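Local structure of Lin0012 protein (Listeria innocua, 3K17) at residues 15-20 with 272-277; 37-42 with 103-108; 75-80 with 150-155; 276-281 with 300-305. The protein probably phosphorylates phosphomevalonate with ATP, as a GHMP-family kinase of the mevalonate pathway to isopentenyl diphosphate. One frame throughout, in Å; residues are numbered along the deposited sequence.

Interaction 1 of 4, residues 15-20 with 272-277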
loop_
_atom_site.group_PDB
_atom_site.type_symbol
_atom_site.label_atom_id
_atom_site.label_comp_id
_atom_site.label_asym_id
_atom_site.label_seq_id
_atom_site.Cartn_x
_atom_site.Cartn_y
_atom_site.Cartn_z
ATOM N N LEU A 15 -41.768 -1.751 4.977
ATOM C CA LEU A 15 -42.147 -0.581 4.207
ATOM C C LEU A 15 -42.475 0.555 5.157
ATOM O O LEU A 15 -43.340 0.409 6.024
ATOM C CB LEU A 15 -43.378 -0.875 3.342
ATOM C CG LEU A 15 -43.136 -1.601 2.015
ATOM C CD1 LEU A 15 -44.462 -1.924 1.350
ATOM C CD2 LEU A 15 -42.273 -0.710 1.108
ATOM N N TYR A 16 -41.772 1.673 5.016
ATOM C CA TYR A 16 -42.068 2.837 5.832
ATOM C C TYR A 16 -43.411 3.335 5.327
ATOM O O TYR A 16 -43.681 3.294 4.122
ATOM C CB TYR A 16 -41.013 3.924 5.626
ATOM C CG TYR A 16 -39.842 3.812 6.572
ATOM C CD1 TYR A 16 -39.920 4.332 7.865
ATOM C CD2 TYR A 16 -38.674 3.152 6.194
ATOM C CE1 TYR A 16 -38.874 4.198 8.759
ATOM C CE2 TYR A 16 -37.613 3.009 7.087
ATOM C CZ TYR A 16 -37.723 3.535 8.368
ATOM O OH TYR A 16 -36.692 3.392 9.265
ATOM N N VAL A 17 -44.256 3.797 6.241
ATOM C CA VAL A 17 -45.572 4.297 5.860
ATOM C C VAL A 17 -45.628 5.810 6.056
ATOM O O VAL A 17 -46.267 6.510 5.282
ATOM C CB VAL A 17 -46.686 3.632 6.691
ATOM C CG1 VAL A 17 -48.042 4.242 6.332
ATOM C CG2 VAL A 17 -46.701 2.131 6.432
ATOM N N ALA A 18 -44.930 6.299 7.079
ATOM C CA ALA A 18 -44.887 7.721 7.390
ATOM C C ALA A 18 -43.732 8.033 8.341
ATOM O O ALA A 18 -43.296 7.172 9.094
ATOM C CB ALA A 18 -46.210 8.149 8.033
ATOM N N GLY A 19 -43.240 9.264 8.295
ATOM C CA GLY A 19 -42.165 9.665 9.187
ATOM C C GLY A 19 -40.747 9.469 8.683
ATOM O O GLY A 19 -39.795 9.686 9.437
ATOM N N GLU A 20 -40.595 9.072 7.421
ATOM C CA GLU A 20 -39.264 8.854 6.856
ATOM C C GLU A 20 -38.405 10.114 6.886
ATOM O O GLU A 20 -38.914 11.232 6.763
ATOM C CB GLU A 20 -39.353 8.358 5.410
ATOM C CG GLU A 20 -40.154 7.090 5.227
ATOM C CD GLU A 20 -41.511 7.357 4.596
ATOM O OE1 GLU A 20 -42.251 8.211 5.124
ATOM O OE2 GLU A 20 -41.834 6.710 3.578
ATOM N N SER A 272 -55.743 12.250 5.203
ATOM C CA SER A 272 -55.206 13.600 5.269
ATOM C C SER A 272 -53.780 13.624 5.811
ATOM O O SER A 272 -52.969 14.427 5.372
ATOM C CB SER A 272 -56.118 14.494 6.119
ATOM O OG SER A 272 -56.403 13.896 7.369
ATOM N N SER A 273 -53.470 12.741 6.756
ATOM C CA SER A 273 -52.123 12.690 7.325
ATOM C C SER A 273 -51.111 12.248 6.272
ATOM O O SER A 273 -50.006 12.789 6.184
ATOM C CB SER A 273 -52.073 11.721 8.508
ATOM O OG SER A 273 -52.940 12.134 9.544
ATOM N N ILE A 274 -51.486 11.256 5.477
ATOM C CA ILE A 274 -50.605 10.763 4.426
ATOM C C ILE A 274 -50.361 11.871 3.395
ATOM O O ILE A 274 -49.224 12.093 2.961
ATOM C CB ILE A 274 -51.216 9.522 3.741
ATOM C CG1 ILE A 274 -51.260 8.353 4.732
ATOM C CG2 ILE A 274 -50.408 9.143 2.514
ATOM C CD1 ILE A 274 -49.892 7.914 5.245
ATOM N N LYS A 275 -51.423 12.582 3.019
ATOM C CA LYS A 275 -51.292 13.662 2.047
ATOM C C LYS A 275 -50.324 14.708 2.572
ATOM O O LYS A 275 -49.463 15.197 1.837
ATOM C CB LYS A 275 -52.646 14.326 1.777
ATOM C CG LYS A 275 -53.725 13.407 1.236
ATOM C CD LYS A 275 -54.950 14.232 0.834
ATOM C CE LYS A 275 -56.211 13.390 0.788
ATOM N NZ LYS A 275 -56.073 12.253 -0.150
ATOM N N GLU A 276 -50.461 15.048 3.851
ATOM C CA GLU A 276 -49.581 16.037 4.462
ATOM C C GLU A 276 -48.144 15.530 4.532
ATOM O O GLU A 276 -47.203 16.277 4.248
ATOM C CB GLU A 276 -50.063 16.397 5.870
ATOM C CG GLU A 276 -51.449 17.026 5.922
ATOM C CD GLU A 276 -51.777 17.559 7.302
ATOM O OE1 GLU A 276 -51.067 18.476 7.759
ATOM O OE2 GLU A 276 -52.734 17.064 7.934
ATOM N N ASN A 277 -47.968 14.267 4.915
ATOM C CA ASN A 277 -46.620 13.709 4.996
ATOM C C ASN A 277 -46.006 13.792 3.604
ATOM O O ASN A 277 -44.861 14.201 3.443
ATOM C CB ASN A 277 -46.647 12.247 5.458
ATOM C CG ASN A 277 -45.311 11.789 6.031
ATOM O OD1 ASN A 277 -44.269 12.392 5.771
ATOM N ND2 ASN A 277 -45.337 10.712 6.809
#
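Asn-277 of helix 267-288 sets its side chain against the turn that follows strand 7-18. Its terminal atom modelled as ND2 lies 2.9 Å from the backbone N of Gly-19. Two nitrogens at that spacing suggest that the amide is turned over in the model; with it turned back, the approach to Gly-19 may be a hydrogen bond. CG of Asn-277 stands anti to the backbone N (chi1 -159°), beside the carbonyl carbon, and Ala-18 CB faces this side chain.

One helical turn earlier Ile-274 supplies the apolar half of the contact. Its CD1 is 4.3 Å from Val-17 CG1 and 3.9 Å from Val-17 O, so the end of the branch rests beside both the side chain and the carbonyl.

The next shell shapes the turn. Val-17 and Ala-18 both face Ile-31 of strand 29-35 in a classic beta bulge, and Ala-18 directs its CB at the helix. Gly-19 then takes a positive phi of 91°; at these angles a CB would press on the carbonyl O of Ala-18. Lys-312 NZ ties the loop down through a hydrogen bond to Val-17 O and a salt bridge to Glu-20 OE1, while Glu-20 OE2 accepts from Gly-315 N.

All the touching residues are buried and they share a mere 163 Å². Such chemistry points to a small joint between a C-terminal helix and the end of strand 7-18 with its turn, in the mixed sheet: light apolar packing of Ile-274 on Val-17, a polar link that is only probable, and a turn held by Lys-312 and Gly-315.

Interaction 2 of 4, residues 37-42 with 103-108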
loop_
_atom_site.group_PDB
_atom_site.type_symbol
_atom_site.label_atom_id
_atom_site.label_comp_id
_atom_site.label_asym_id
_atom_site.label_seq_id
_atom_site.Cartn_x
_atom_site.Cartn_y
_atom_site.Cartn_z
ATOM N N ARG A 37 -43.445 -10.759 2.050
ATOM C CA ARG A 37 -42.334 -11.190 1.190
ATOM C C ARG A 37 -41.198 -11.385 2.179
ATOM O O ARG A 37 -40.907 -10.504 2.990
ATOM C CB ARG A 37 -42.035 -10.128 0.132
ATOM C CG ARG A 37 -43.201 -10.013 -0.856
ATOM C CD ARG A 37 -43.164 -8.787 -1.752
ATOM N NE ARG A 37 -44.472 -8.625 -2.382
ATOM C CZ ARG A 37 -44.937 -9.382 -3.372
ATOM N NH1 ARG A 37 -44.192 -10.355 -3.881
ATOM N NH2 ARG A 37 -46.178 -9.207 -3.809
ATOM N N TYR A 38 -40.560 -12.545 2.107
ATOM C CA TYR A 38 -39.562 -12.905 3.092
ATOM C C TYR A 38 -38.145 -13.269 2.689
ATOM O O TYR A 38 -37.841 -13.624 1.546
ATOM C CB TYR A 38 -40.100 -14.095 3.900
ATOM C CG TYR A 38 -41.457 -13.861 4.525
ATOM C CD1 TYR A 38 -41.567 -13.482 5.862
ATOM C CD2 TYR A 38 -42.627 -13.953 3.762
ATOM C CE1 TYR A 38 -42.787 -13.195 6.429
ATOM C CE2 TYR A 38 -43.875 -13.660 4.324
ATOM C CZ TYR A 38 -43.938 -13.281 5.663
ATOM O OH TYR A 38 -45.139 -12.980 6.253
ATOM N N ILE A 39 -37.289 -13.177 3.694
ATOM C CA ILE A 39 -35.924 -13.617 3.595
ATOM C C ILE A 39 -36.089 -14.897 4.413
ATOM O O ILE A 39 -36.767 -14.886 5.453
ATOM C CB ILE A 39 -34.949 -12.639 4.289
ATOM C CG1 ILE A 39 -34.441 -11.626 3.248
ATOM C CG2 ILE A 39 -33.803 -13.415 4.941
ATOM C CD1 ILE A 39 -33.488 -10.598 3.778
ATOM N N THR A 40 -35.532 -16.003 3.932
ATOM C CA THR A 40 -35.642 -17.273 4.644
ATOM C C THR A 40 -34.259 -17.781 5.018
ATOM O O THR A 40 -33.398 -17.945 4.156
ATOM C CB THR A 40 -36.337 -18.344 3.774
ATOM O OG1 THR A 40 -37.648 -17.893 3.426
ATOM C CG2 THR A 40 -36.451 -19.664 4.528
ATOM N N LEU A 41 -34.041 -18.015 6.306
ATOM C CA LEU A 41 -32.756 -18.525 6.769
ATOM C C LEU A 41 -32.968 -19.935 7.332
ATOM O O LEU A 41 -33.720 -20.123 8.291
ATOM C CB LEU A 41 -32.172 -17.593 7.847
ATOM C CG LEU A 41 -30.704 -17.847 8.210
ATOM C CD1 LEU A 41 -30.124 -16.640 8.914
ATOM C CD2 LEU A 41 -30.586 -19.099 9.085
ATOM N N THR A 42 -32.321 -20.922 6.715
ATOM C CA THR A 42 -32.430 -22.309 7.161
ATOM C C THR A 42 -31.137 -22.687 7.886
ATOM O O THR A 42 -30.039 -22.566 7.328
ATOM C CB THR A 42 -32.682 -23.246 5.959
ATOM O OG1 THR A 42 -33.868 -22.820 5.274
ATOM C CG2 THR A 42 -32.873 -24.689 6.422
ATOM N N ILE A 103 -29.319 -18.517 3.463
ATOM C CA ILE A 103 -30.276 -17.434 3.315
ATOM C C ILE A 103 -30.791 -17.315 1.887
ATOM O O ILE A 103 -30.006 -17.274 0.933
ATOM C CB ILE A 103 -29.653 -16.087 3.733
ATOM C CG1 ILE A 103 -29.257 -16.141 5.214
ATOM C CG2 ILE A 103 -30.638 -14.942 3.458
ATOM C CD1 ILE A 103 -28.652 -14.851 5.751
ATOM N N GLU A 104 -32.112 -17.271 1.751
ATOM C CA GLU A 104 -32.765 -17.120 0.453
ATOM C C GLU A 104 -33.594 -15.848 0.557
ATOM O O GLU A 104 -33.910 -15.411 1.663
ATOM C CB GLU A 104 -33.698 -18.299 0.165
ATOM C CG GLU A 104 -33.027 -19.660 0.085
ATOM C CD GLU A 104 -34.047 -20.799 0.115
ATOM O OE1 GLU A 104 -34.705 -21.001 1.168
ATOM O OE2 GLU A 104 -34.199 -21.482 -0.919
ATOM N N THR A 105 -33.970 -15.268 -0.579
ATOM C CA THR A 105 -34.762 -14.041 -0.547
ATOM C C THR A 105 -35.904 -13.951 -1.558
ATOM O O THR A 105 -35.841 -14.538 -2.638
ATOM C CB THR A 105 -33.864 -12.810 -0.758
ATOM O OG1 THR A 105 -34.672 -11.628 -0.797
ATOM C CG2 THR A 105 -33.083 -12.937 -2.076
ATOM N N GLU A 106 -36.939 -13.197 -1.186
ATOM C CA GLU A 106 -38.100 -12.944 -2.034
ATOM C C GLU A 106 -38.221 -11.425 -2.092
ATOM O O GLU A 106 -39.211 -10.886 -2.582
ATOM C CB GLU A 106 -39.395 -13.497 -1.414
ATOM C CG GLU A 106 -39.340 -14.928 -0.893
ATOM C CD GLU A 106 -40.695 -15.395 -0.326
ATOM O OE1 GLU A 106 -41.403 -14.582 0.316
ATOM O OE2 GLU A 106 -41.043 -16.577 -0.518
ATOM N N LEU A 107 -37.214 -10.731 -1.576
ATOM C CA LEU A 107 -37.258 -9.271 -1.555
ATOM C C LEU A 107 -36.698 -8.662 -2.833
ATOM O O LEU A 107 -36.383 -7.471 -2.880
ATOM C CB LEU A 107 -36.501 -8.735 -0.338
ATOM C CG LEU A 107 -36.945 -9.298 1.018
ATOM C CD1 LEU A 107 -36.334 -8.476 2.127
ATOM C CD2 LEU A 107 -38.478 -9.267 1.123
ATOM N N ILE A 108 -36.586 -9.486 -3.870
ATOM C CA ILE A 108 -36.074 -9.014 -5.148
ATOM C C ILE A 108 -37.033 -9.337 -6.281
ATOM O O ILE A 108 -37.804 -10.294 -6.220
ATOM C CB ILE A 108 -34.714 -9.647 -5.496
ATOM C CG1 ILE A 108 -34.867 -11.167 -5.577
ATOM C CG2 ILE A 108 -33.667 -9.238 -4.471
ATOM C CD1 ILE A 108 -33.589 -11.899 -5.976
HETATM O O HOH W 1 -41.475 -11.472 -3.632
HETATM O O HOH W 2 -33.170 -20.996 3.533
#
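Thr-40 and Glu-104 form the hydrogen-bonded pair of an antiparallel ladder that joins strand 37-45 to strand 99-105 in the mixed sheet of this GHMP kinase. The short strand axes run at 165° and approach to 4.5 Å, as neighbours in a sheet do.

Backbone bonds set the register. Thr-40 N gives to Glu-104 O at 2.9 Å, and Glu-104 N gives to Thr-40 O at 2.8 Å. Ile-39 with Thr-105 and Leu-41 with Ile-103 are the flanking non-hydrogen-bonded pairs. Past Thr-105 the ladder frays: Glu-106 N makes only a weak bond to Tyr-38 O. The carboxylate of Glu-106 takes over, OE1 accepting from Tyr-38 N at 2.8 Å in a nearly straight bond (165°) on its anti side, somewhat out of the carboxylate plane. The same OE1 sits at the edge of the Tyr-38 ring, near its plane. The phenol hydroxyl itself bonds to Arg-353 N.

Apolar contacts lie on the face carrying Ile-39, Leu-41 and Ile-103, from which Ile-39 and Leu-41 also pack on alanines of helix 119-135. Ile-39 CG2 meets Ile-103 CG2 at 3.8 Å, and Ile-103 CG1 reaches Leu-41 CG at 3.7 Å. Leu-107 crosses Ile-39 at about a right angle, its CD1 against CG1 of the isoleucine. Thr-105 OG1, anti to the backbone N (chi1 177°), accepts from Leu-107 N in an ST turn.

Water adds two bridges. One molecule lies between Thr-42 OG1 and Glu-104 OE1, probably donating to the latter. Another accepts from Arg-37 NH1 at 2.9 Å, in the guanidinium plane, and donates to Glu-106 O at 2.6 Å.

Interaction 3 of 4, residues 75-80 with 150-155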
loop_
_atom_site.group_PDB
_atom_site.type_symbol
_atom_site.label_atom_id
_atom_site.label_comp_id
_atom_site.label_asym_id
_atom_site.label_seq_id
_atom_site.Cartn_x
_atom_site.Cartn_y
_atom_site.Cartn_z
ATOM N N TRP A 75 -20.838 -9.637 2.356
ATOM C CA TRP A 75 -20.969 -10.501 3.530
ATOM C C TRP A 75 -21.126 -9.658 4.803
ATOM O O TRP A 75 -21.580 -10.145 5.831
ATOM C CB TRP A 75 -19.707 -11.359 3.725
ATOM C CG TRP A 75 -19.483 -12.439 2.708
ATOM C CD1 TRP A 75 -18.509 -12.475 1.747
ATOM C CD2 TRP A 75 -20.234 -13.650 2.566
ATOM N NE1 TRP A 75 -18.608 -13.638 1.016
ATOM C CE2 TRP A 75 -19.658 -14.376 1.498
ATOM C CE3 TRP A 75 -21.337 -14.194 3.238
ATOM C CZ2 TRP A 75 -20.151 -15.621 1.085
ATOM C CZ3 TRP A 75 -21.826 -15.433 2.831
ATOM C CH2 TRP A 75 -21.233 -16.132 1.763
ATOM N N THR A 76 -20.729 -8.395 4.720
ATOM C CA THR A 76 -20.725 -7.517 5.878
ATOM C C THR A 76 -21.926 -7.522 6.812
ATOM O O THR A 76 -21.755 -7.752 8.005
ATOM C CB THR A 76 -20.400 -6.067 5.458
ATOM O OG1 THR A 76 -19.252 -6.075 4.604
ATOM C CG2 THR A 76 -20.053 -5.232 6.676
ATOM N N PHE A 77 -23.135 -7.290 6.306
ATOM C CA PHE A 77 -24.277 -7.263 7.216
ATOM C C PHE A 77 -24.472 -8.560 7.989
ATOM O O PHE A 77 -24.626 -8.525 9.201
ATOM C CB PHE A 77 -25.574 -6.899 6.479
ATOM C CG PHE A 77 -25.730 -5.423 6.228
ATOM C CD1 PHE A 77 -25.997 -4.549 7.285
ATOM C CD2 PHE A 77 -25.599 -4.904 4.945
ATOM C CE1 PHE A 77 -26.131 -3.169 7.067
ATOM C CE2 PHE A 77 -25.731 -3.523 4.715
ATOM C CZ PHE A 77 -25.998 -2.658 5.785
ATOM N N THR A 78 -24.460 -9.697 7.298
ATOM C CA THR A 78 -24.666 -10.974 7.971
ATOM C C THR A 78 -23.481 -11.403 8.823
ATOM O O THR A 78 -23.665 -12.025 9.880
ATOM C CB THR A 78 -25.031 -12.099 6.962
ATOM O OG1 THR A 78 -24.037 -12.174 5.934
ATOM C CG2 THR A 78 -26.378 -11.810 6.324
ATOM N N ALA A 79 -22.268 -11.075 8.383
ATOM C CA ALA A 79 -21.088 -11.437 9.160
ATOM C C ALA A 79 -21.120 -10.675 10.476
ATOM O O ALA A 79 -20.787 -11.218 11.524
ATOM C CB ALA A 79 -19.807 -11.096 8.400
ATOM N N GLU A 80 -21.516 -9.410 10.416
ATOM C CA GLU A 80 -21.570 -8.592 11.621
ATOM C C GLU A 80 -22.608 -9.139 12.604
ATOM O O GLU A 80 -22.373 -9.166 13.809
ATOM C CB GLU A 80 -21.910 -7.145 11.263
ATOM C CG GLU A 80 -21.926 -6.196 12.440
ATOM C CD GLU A 80 -20.535 -5.807 12.907
ATOM O OE1 GLU A 80 -19.552 -6.189 12.242
ATOM O OE2 GLU A 80 -20.425 -5.108 13.937
ATOM N N LEU A 150 -27.659 -2.747 16.773
ATOM C CA LEU A 150 -26.246 -2.397 16.921
ATOM C C LEU A 150 -25.490 -2.897 15.697
ATOM O O LEU A 150 -24.668 -2.187 15.132
ATOM C CB LEU A 150 -25.642 -3.048 18.167
ATOM C CG LEU A 150 -26.018 -2.477 19.537
ATOM C CD1 LEU A 150 -25.341 -3.278 20.643
ATOM C CD2 LEU A 150 -25.588 -1.019 19.606
ATOM N N SER A 151 -25.772 -4.134 15.302
ATOM C CA SER A 151 -25.117 -4.740 14.146
ATOM C C SER A 151 -25.324 -3.896 12.895
ATOM O O SER A 151 -24.366 -3.482 12.240
ATOM C CB SER A 151 -25.675 -6.149 13.898
ATOM O OG SER A 151 -25.074 -6.758 12.760
ATOM N N HIS A 152 -26.585 -3.634 12.581
ATOM C CA HIS A 152 -26.940 -2.887 11.390
ATOM C C HIS A 152 -26.461 -1.437 11.361
ATOM O O HIS A 152 -26.045 -0.949 10.312
ATOM C CB HIS A 152 -28.457 -2.944 11.180
ATOM C CG HIS A 152 -28.894 -2.535 9.806
ATOM N ND1 HIS A 152 -29.035 -1.217 9.428
ATOM C CD2 HIS A 152 -29.204 -3.275 8.714
ATOM C CE1 HIS A 152 -29.416 -1.161 8.163
ATOM N NE2 HIS A 152 -29.524 -2.396 7.706
ATOM N N LEU A 153 -26.493 -0.751 12.496
ATOM C CA LEU A 153 -26.073 0.643 12.497
ATOM C C LEU A 153 -24.569 0.826 12.269
ATOM O O LEU A 153 -24.168 1.739 11.557
ATOM C CB LEU A 153 -26.534 1.347 13.781
ATOM C CG LEU A 153 -25.782 1.278 15.105
ATOM C CD1 LEU A 153 -24.548 2.172 15.046
ATOM C CD2 LEU A 153 -26.719 1.755 16.226
ATOM N N VAL A 154 -23.722 -0.028 12.835
ATOM C CA VAL A 154 -22.299 0.169 12.569
ATOM C C VAL A 154 -21.938 -0.234 11.132
ATOM O O VAL A 154 -20.975 0.280 10.567
ATOM C CB VAL A 154 -21.391 -0.579 13.585
ATOM C CG1 VAL A 154 -21.682 -0.068 15.002
ATOM C CG2 VAL A 154 -21.593 -2.076 13.490
ATOM N N VAL A 155 -22.704 -1.140 10.524
ATOM C CA VAL A 155 -22.397 -1.522 9.142
ATOM C C VAL A 155 -22.942 -0.465 8.175
ATOM O O VAL A 155 -22.239 0.003 7.282
ATOM C CB VAL A 155 -22.987 -2.893 8.768
ATOM C CG1 VAL A 155 -22.749 -3.169 7.282
ATOM C CG2 VAL A 155 -22.334 -3.979 9.610
HETATM O O HOH W 3 -25.959 -6.364 10.326
#
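A water molecule 2.6 Å from Ser-151 OG donates to Phe-77 O at 2.8 Å, bridging helix 76-91 to helix 141-156. No direct hydrogen bond spans the two segments, whose axes run at 141° and come within 9.2 Å.

Around this bridge the fit is mainly apolar and aromatic. Val-155 CG1 stands over one face of the Phe-77 ring, 3.5 Å from its centroid and 15° off the normal, a CH-pi contact. CG1 is anti to the backbone N (chi1 175°), and it also presses on Thr-76 CG2 at 3.4 Å, tighter than usual for two carbons. Phe-77 and His-152 form an offset stack with centroids 4.8 Å apart, Phe-77 CE1 lying over the imidazole face toward its rim. A hydrogen bond between His-152 NE2 and Ser-120 OG helps fix that ring. Glu-80 slides past Val-155 in the opposite direction, with CB 3.6 Å from Val-155 CG2; its chain bends at chi2, and OE2 lies 3.3 Å from Val-154 CG2.

His-185 of the second subunit packs on Thr-76 and Glu-80, so this helix pair borders a subunit interface. The contact therefore rests on ring and methyl packing, and one water supplies the polar link.

Interaction 4 of 4, residues 276-281 with 300-305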
loop_
_atom_site.group_PDB
_atom_site.type_symbol
_atom_site.label_atom_id
_atom_site.label_comp_id
_atom_site.label_asym_id
_atom_site.label_seq_id
_atom_site.Cartn_x
_atom_site.Cartn_y
_atom_site.Cartn_z
ATOM N N GLU A 276 -50.461 15.048 3.851
ATOM C CA GLU A 276 -49.581 16.037 4.462
ATOM C C GLU A 276 -48.144 15.530 4.532
ATOM O O GLU A 276 -47.203 16.277 4.248
ATOM C CB GLU A 276 -50.063 16.397 5.870
ATOM C CG GLU A 276 -51.449 17.026 5.922
ATOM C CD GLU A 276 -51.777 17.559 7.302
ATOM O OE1 GLU A 276 -51.067 18.476 7.759
ATOM O OE2 GLU A 276 -52.734 17.064 7.934
ATOM N N ASN A 277 -47.968 14.267 4.915
ATOM C CA ASN A 277 -46.620 13.709 4.996
ATOM C C ASN A 277 -46.006 13.792 3.604
ATOM O O ASN A 277 -44.861 14.201 3.443
ATOM C CB ASN A 277 -46.647 12.247 5.458
ATOM C CG ASN A 277 -45.311 11.789 6.031
ATOM O OD1 ASN A 277 -44.269 12.392 5.771
ATOM N ND2 ASN A 277 -45.337 10.712 6.809
ATOM N N ARG A 278 -46.781 13.401 2.599
ATOM C CA ARG A 278 -46.306 13.447 1.223
ATOM C C ARG A 278 -45.828 14.850 0.886
ATOM O O ARG A 278 -44.779 15.028 0.276
ATOM C CB ARG A 278 -47.421 13.062 0.244
ATOM C CG ARG A 278 -47.003 13.213 -1.220
ATOM C CD ARG A 278 -48.157 13.044 -2.194
ATOM N NE ARG A 278 -47.689 13.201 -3.569
ATOM C CZ ARG A 278 -48.477 13.346 -4.631
ATOM N NH1 ARG A 278 -49.796 13.356 -4.496
ATOM N NH2 ARG A 278 -47.942 13.494 -5.836
ATOM N N ARG A 279 -46.610 15.843 1.294
ATOM C CA ARG A 279 -46.294 17.236 1.017
ATOM C C ARG A 279 -44.977 17.711 1.608
ATOM O O ARG A 279 -44.156 18.295 0.898
ATOM C CB ARG A 279 -47.432 18.142 1.506
ATOM C CG ARG A 279 -48.797 17.837 0.880
ATOM C CD ARG A 279 -48.730 17.841 -0.641
ATOM N NE ARG A 279 -50.048 17.772 -1.273
ATOM C CZ ARG A 279 -50.861 16.718 -1.238
ATOM N NH1 ARG A 279 -50.508 15.612 -0.595
ATOM N NH2 ARG A 279 -52.030 16.768 -1.864
ATOM N N ILE A 280 -44.760 17.465 2.898
ATOM C CA ILE A 280 -43.520 17.914 3.526
ATOM C C ILE A 280 -42.299 17.205 2.948
ATOM O O ILE A 280 -41.202 17.754 2.948
ATOM C CB ILE A 280 -43.550 17.722 5.062
ATOM C CG1 ILE A 280 -43.542 16.236 5.420
ATOM C CG2 ILE A 280 -44.798 18.388 5.638
ATOM C CD1 ILE A 280 -43.465 15.984 6.911
ATOM N N LEU A 281 -42.488 15.986 2.453
ATOM C CA LEU A 281 -41.380 15.246 1.857
ATOM C C LEU A 281 -41.091 15.855 0.490
ATOM O O LEU A 281 -39.943 15.902 0.052
ATOM C CB LEU A 281 -41.728 13.756 1.733
ATOM C CG LEU A 281 -41.643 12.958 3.045
ATOM C CD1 LEU A 281 -42.222 11.568 2.867
ATOM C CD2 LEU A 281 -40.196 12.882 3.496
ATOM N N LEU A 300 -47.868 7.909 -9.067
ATOM C CA LEU A 300 -48.372 6.869 -8.189
ATOM C C LEU A 300 -49.242 7.474 -7.084
ATOM O O LEU A 300 -50.372 7.034 -6.859
ATOM C CB LEU A 300 -47.194 6.086 -7.597
ATOM C CG LEU A 300 -47.488 4.938 -6.629
ATOM C CD1 LEU A 300 -46.318 3.961 -6.628
ATOM C CD2 LEU A 300 -47.736 5.489 -5.233
ATOM N N ALA A 301 -48.725 8.496 -6.410
ATOM C CA ALA A 301 -49.457 9.143 -5.328
ATOM C C ALA A 301 -50.649 9.950 -5.836
ATOM O O ALA A 301 -51.709 9.951 -5.214
ATOM C CB ALA A 301 -48.521 10.038 -4.517
ATOM N N ASP A 302 -50.482 10.642 -6.957
ATOM C CA ASP A 302 -51.588 11.424 -7.501
ATOM C C ASP A 302 -52.785 10.541 -7.805
ATOM O O ASP A 302 -53.917 10.869 -7.449
ATOM C CB ASP A 302 -51.167 12.163 -8.767
ATOM C CG ASP A 302 -50.302 13.363 -8.469
ATOM O OD1 ASP A 302 -50.341 13.840 -7.316
ATOM O OD2 ASP A 302 -49.597 13.837 -9.383
ATOM N N SER A 303 -52.536 9.413 -8.460
ATOM C CA SER A 303 -53.617 8.501 -8.797
ATOM C C SER A 303 -54.282 7.965 -7.529
ATOM O O SER A 303 -55.494 7.739 -7.501
ATOM C CB SER A 303 -53.086 7.355 -9.663
ATOM O OG SER A 303 -51.901 6.806 -9.113
ATOM N N ALA A 304 -53.492 7.767 -6.477
ATOM C CA ALA A 304 -54.033 7.276 -5.215
ATOM C C ALA A 304 -54.977 8.334 -4.651
ATOM O O ALA A 304 -56.039 8.021 -4.122
ATOM C CB ALA A 304 -52.905 7.005 -4.228
ATOM N N GLU A 305 -54.581 9.594 -4.776
ATOM C CA GLU A 305 -55.390 10.694 -4.282
ATOM C C GLU A 305 -56.632 10.936 -5.144
ATOM O O GLU A 305 -57.726 11.131 -4.618
ATOM C CB GLU A 305 -54.537 11.961 -4.194
ATOM C CG GLU A 305 -53.528 11.922 -3.050
ATOM C CD GLU A 305 -52.706 13.188 -2.950
ATOM O OE1 GLU A 305 -53.247 14.265 -3.270
ATOM O OE2 GLU A 305 -51.527 13.114 -2.540
#
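Arg-278 and Arg-279 of helix 267-288 meet Asp-302 and Glu-305 of helix 295-306 in a four-residue salt-bridge network, structural packing between two helices of the GHMP kinase C-terminal family region. The axes of segments 276-281 and 300-305 run roughly antiparallel (153°) and approach no closer than 12.3 Å, so long side chains must span the gap.

Among the charged contacts, Arg-278 grips end-on. Its NH1 and NH2 both donate to one atom, Asp-302 OD1, at 2.9 and 2.8 Å respectively, from the same face of that carboxylate. NH1 also reaches Glu-305 OE2 at 2.6 Å; this oxygen lies in the guanidinium plane, whereas NH1 stands well above the plane of the glutamate. An extended chain, with CG anti to the backbone N (chi1 175°), delivers this group across the gap. Arg-279 comes to Glu-305 tip to tip, the two flat groups only 16° apart: NH2 bonds to OE1 at 3.1 Å on its syn side, and NH1 adds a weak bond to OE2. Two positive groups beside one carboxylate would be expected to keep Glu-305 ionised.

The nonpolar contact is a single methyl, Ala-301 CB, centred over one face of the Arg-278 guanidinium, 3.3 Å above it.

Further out, Glu-293 pairs with Arg-278 NE and Lys-298 with Asp-302 OD2. Helix 241-264 and strand 310-313 flank helix 267-288, while helix 329-341 packs on Ser-303 and Ala-304.

How the interactions relate
Interactions 1 and 4 both use helix 267-288, sharing Glu-276 and Asn-277, with centres about 8 Å apart. Interaction 1 is fully buried and small, light apolar packing beside a turn with a probable amide contact, whereas interaction 4, farther from the middle of the chain, is partly buried and ionic. Interactions 2 and 3, about 17 Å apart between centres, touch through Ile-103 CD1 and Thr-78 CG2 at 3.8 Å, where a sheet face meets helix 76-91. Backbone bonding dominates the strand pair, and ring and methyl packing the helix pair. Interactions 1 and 2 reach the same mixed sheet through neighbouring strands 7-18 and 37-45. Another subunit touches interaction 3 alone.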